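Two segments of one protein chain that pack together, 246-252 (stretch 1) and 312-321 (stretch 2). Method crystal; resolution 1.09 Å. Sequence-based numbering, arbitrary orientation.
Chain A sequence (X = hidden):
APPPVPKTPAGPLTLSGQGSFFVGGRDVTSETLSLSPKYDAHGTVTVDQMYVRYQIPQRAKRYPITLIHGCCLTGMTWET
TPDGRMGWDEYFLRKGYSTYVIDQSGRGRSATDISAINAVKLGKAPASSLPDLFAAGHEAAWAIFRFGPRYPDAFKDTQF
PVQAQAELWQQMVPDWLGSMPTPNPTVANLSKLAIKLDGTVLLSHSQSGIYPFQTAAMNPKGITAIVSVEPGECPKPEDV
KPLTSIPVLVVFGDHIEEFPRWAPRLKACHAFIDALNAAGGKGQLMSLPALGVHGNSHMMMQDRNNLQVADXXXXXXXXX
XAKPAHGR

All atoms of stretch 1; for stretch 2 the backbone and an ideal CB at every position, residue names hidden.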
# COMPACT_ATOMS: atom_id res chain seq x y z
N ILE A 246 19.84 -9.73 22.20
CA ILE A 246 19.39 -9.58 20.81
C ILE A 246 20.54 -9.01 19.99
O ILE A 246 20.90 -7.85 20.21
CB ILE A 246 18.18 -8.63 20.75
CG1 ILE A 246 16.99 -9.19 21.54
CG2 ILE A 246 17.75 -8.38 19.31
CD1 ILE A 246 15.90 -8.19 21.82
N PRO A 247 21.11 -9.75 19.06
CA PRO A 247 22.20 -9.20 18.24
C PRO A 247 21.68 -8.02 17.43
O PRO A 247 20.55 -8.04 16.92
CB PRO A 247 22.65 -10.37 17.38
CG PRO A 247 22.15 -11.60 18.07
CD PRO A 247 20.86 -11.17 18.74
N VAL A 248 22.54 -7.01 17.29
CA VAL A 248 22.21 -5.78 16.60
C VAL A 248 23.25 -5.39 15.56
O VAL A 248 24.44 -5.41 15.84
CB VAL A 248 22.10 -4.61 17.61
CG1 VAL A 248 21.91 -3.27 16.93
CG2 VAL A 248 21.03 -4.87 18.66
N LEU A 249 22.74 -5.02 14.38
CA LEU A 249 23.55 -4.48 13.31
C LEU A 249 23.01 -3.11 12.92
O LEU A 249 21.82 -3.02 12.63
CB LEU A 249 23.53 -5.40 12.08
CG LEU A 249 24.32 -4.91 10.88
CD1 LEU A 249 25.82 -4.88 11.16
CD2 LEU A 249 24.04 -5.79 9.66
N VAL A 250 23.85 -2.09 12.94
CA VAL A 250 23.47 -0.75 12.49
C VAL A 250 24.33 -0.46 11.27
O VAL A 250 25.55 -0.63 11.33
CB VAL A 250 23.64 0.30 13.60
CG1 VAL A 250 23.41 1.69 13.06
CG2 VAL A 250 22.74 -0.03 14.78
N VAL A 251 23.73 -0.02 10.16
CA VAL A 251 24.45 0.16 8.91
C VAL A 251 24.40 1.62 8.48
O VAL A 251 23.33 2.23 8.43
CB VAL A 251 23.83 -0.70 7.78
CG1 VAL A 251 24.70 -0.62 6.53
CG2 VAL A 251 23.66 -2.14 8.21
N PHE A 252 25.57 2.18 8.14
CA PHE A 252 25.68 3.53 7.62
C PHE A 252 26.42 3.55 6.28
O PHE A 252 27.37 2.78 6.07
CB PHE A 252 26.37 4.51 8.58
CG PHE A 252 25.44 5.05 9.64
CD1 PHE A 252 25.14 4.37 10.80
CD2 PHE A 252 24.87 6.31 9.47
CE1 PHE A 252 24.28 4.90 11.75
CE2 PHE A 252 23.99 6.83 10.40
CZ PHE A 252 23.70 6.13 11.56
N UNK A 312 26.06 -8.19 2.58
CA UNK A 312 26.73 -7.92 3.86
C UNK A 312 25.76 -8.12 5.01
O UNK A 312 26.13 -8.68 6.05
CB UNK A 312 27.30 -6.50 3.89
N UNK A 313 24.55 -7.61 4.87
CA UNK A 313 23.55 -7.72 5.92
C UNK A 313 23.12 -9.17 6.11
O UNK A 313 23.03 -9.66 7.24
CB UNK A 313 22.34 -6.84 5.60
N UNK A 314 22.86 -9.88 5.01
CA UNK A 314 22.42 -11.27 5.11
C UNK A 314 23.51 -12.17 5.69
O UNK A 314 23.22 -13.09 6.46
CB UNK A 314 22.00 -11.79 3.73
N UNK A 315 24.76 -11.88 5.35
CA UNK A 315 25.88 -12.63 5.94
C UNK A 315 25.88 -12.45 7.46
O UNK A 315 26.03 -13.40 8.22
CB UNK A 315 27.21 -12.17 5.35
N UNK A 316 25.67 -11.22 7.92
CA UNK A 316 25.59 -10.94 9.35
C UNK A 316 24.40 -11.65 9.97
O UNK A 316 24.54 -12.27 11.03
CB UNK A 316 25.50 -9.43 9.60
N UNK A 317 23.24 -11.60 9.31
CA UNK A 317 22.06 -12.27 9.87
C UNK A 317 22.32 -13.76 10.02
O UNK A 317 22.04 -14.35 11.06
CB UNK A 317 20.83 -12.03 8.99
N UNK A 318 22.95 -14.37 9.01
CA UNK A 318 23.25 -15.80 9.07
C UNK A 318 24.18 -16.15 10.22
O UNK A 318 24.05 -17.21 10.83
CB UNK A 318 23.87 -16.26 7.75
N UNK A 319 25.14 -15.29 10.54
CA UNK A 319 26.08 -15.53 11.63
C UNK A 319 25.46 -15.27 13.00
O UNK A 319 25.99 -15.75 14.00
CB UNK A 319 27.32 -14.65 11.45
N UNK A 320 24.37 -14.53 13.09
CA UNK A 320 23.82 -14.09 14.35
C UNK A 320 22.43 -14.62 14.62
O UNK A 320 21.69 -14.12 15.46
CB UNK A 320 23.80 -12.56 14.40
N UNK A 321 22.06 -15.67 13.90
CA UNK A 321 20.79 -16.35 14.05
C UNK A 321 21.14 -17.84 14.08
O UNK A 321 20.24 -18.66 14.17
CB UNK A 321 19.81 -16.00 12.93

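The helix of 312-319 runs nearly antiparallel to strand 248-252, at 169° between their N-to-C directions, and their axes approach to 9.9 Å. Stretch 1 presents the alternating apolar side chains of Pro247, Leu249 and Val251, so the inward helix positions should be largely apolar.

Position 312 has helical angles (-61/-45) and a CB directed toward the strand, yet nothing of stretch 1 lies within 5.5 Å of it. Many side chains would fit. It is Leu312, whose side chain makes no contact with stretch 1.

At 313 CA-to-CB points sideways, but the ideal CB is 4.5 Å from Leu249 CD2, and Val251 lies further along the strand. An aliphatic chain long enough to turn inward suits this site; leucine, isoleucine or methionine are all plausible. The deposited residue is Ile313, with chi1 m and chi2 t. Its CG1 lies 4.2 Å from Leu249 CD2 and 4.2 Å from Val251 CG2, so one methylene touches both strand side chains.

Position 314 points away and 315 is out of reach of stretch 1, which therefore constrains neither. They are Leu314 and Asp315; the acid finds its partner at 319, one helical turn on.

Position 316 is the most informative. Its CB points toward the strand, 3.9 Å from Leu249 CD2, and the CA of 316 is 7.8 Å from Leu249 CA. From here a side chain can extend past Leu249 toward Pro247, so a large apolar or aromatic group would suit, with leucine, methionine, phenylalanine or tryptophan all reasonable. Trp316 is found, with chi1 t and chi2 92°. Leu249 CB sits over one face of the indole, 3.5 Å from the centroid of the six-membered ring and 5° off its normal, a CH-pi contact. At the ring edge Pro247 O approaches CH2 of Trp316 to 3.6 Å, while Pro247 CB is 3.8 Å from Trp316 CZ2. There is no direct hydrogen bond to the strand, but water 1 accepts from Trp316 NE1 (3.0 Å) and donates to Val248 O (3.3 Å), bridging the two segments.

Position 317 points sideways with no strand atom within 5.5 Å of its CB, so any helix-compatible residue would do; Ile317 occupies it without contact. At 318 there is room for a CB, so glycine is not required by stretch 1, but Gly318 is deposited. Position 319 is also out of reach, and open space allows a long polar or charged chain: Arg319 forms a salt bridge with Asp315, NH2 to OD2 at 2.6 Å.

Position 320 is the first to leave helical angles (-117/18). Its CB points toward Pro247, 3.9 Å from the proline CB, so a compact apolar or polar side chain would suit. Asn320 packs with OD1 3.9 Å from Pro247 CB, and its ND2 donates to Trp316 O (2.9 Å, 165°), a side-chain bond back to the last full turn.

Position 321 points sideways, free of stretch 1; many residues fit, small polar ones among them. Thr321, with chi1 p, donates from OG1 to Ile317 O at 2.7 Å.

Stretch 2 (312-321) LILDWIGRNT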
# COMPACT_ATOMS: atom_id res chain seq x y z
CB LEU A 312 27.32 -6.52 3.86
CG LEU A 312 28.56 -6.33 2.98
CD1 LEU A 312 28.82 -4.86 2.74
CD2 LEU A 312 29.78 -6.98 3.62
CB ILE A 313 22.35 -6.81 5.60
CG1 ILE A 313 22.79 -5.34 5.71
CG2 ILE A 313 21.17 -7.11 6.50
CD1 ILE A 313 21.74 -4.37 5.19
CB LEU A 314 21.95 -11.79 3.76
CG LEU A 314 20.70 -11.12 3.19
CD1 LEU A 314 20.41 -11.64 1.80
CD2 LEU A 314 19.50 -11.31 4.11
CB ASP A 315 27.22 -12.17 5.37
CG ASP A 315 28.42 -12.76 6.08
OD1 ASP A 315 28.75 -13.94 5.83
OD2 ASP A 315 29.05 -12.05 6.89
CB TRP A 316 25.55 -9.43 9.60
CG TRP A 316 25.48 -9.10 11.07
CD1 TRP A 316 26.52 -8.85 11.90
CD2 TRP A 316 24.30 -8.99 11.86
NE1 TRP A 316 26.06 -8.60 13.17
CE2 TRP A 316 24.70 -8.69 13.18
CE3 TRP A 316 22.92 -9.11 11.58
CZ2 TRP A 316 23.79 -8.52 14.21
CZ3 TRP A 316 22.04 -8.94 12.62
CH2 TRP A 316 22.47 -8.64 13.92
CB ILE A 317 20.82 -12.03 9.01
CG1 ILE A 317 20.40 -10.56 9.10
CG2 ILE A 317 19.69 -12.95 9.46
CD1 ILE A 317 19.28 -10.16 8.16
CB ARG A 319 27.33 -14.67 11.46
CG ARG A 319 28.22 -15.09 10.30
CD ARG A 319 29.48 -14.22 10.26
NE ARG A 319 29.23 -12.99 9.53
CZ ARG A 319 29.45 -11.75 9.94
NH1 ARG A 319 29.96 -11.54 11.14
NH2 ARG A 319 29.16 -10.73 9.16
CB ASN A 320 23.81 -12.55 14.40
CG ASN A 320 25.23 -12.06 14.57
OD1 ASN A 320 25.71 -12.02 15.70
ND2 ASN A 320 25.95 -11.74 13.51
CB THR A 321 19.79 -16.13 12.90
OG1 THR A 321 20.43 -16.49 11.67
CG2 THR A 321 19.26 -14.72 12.82
O HOH W 1 26.58 -7.88 16.02
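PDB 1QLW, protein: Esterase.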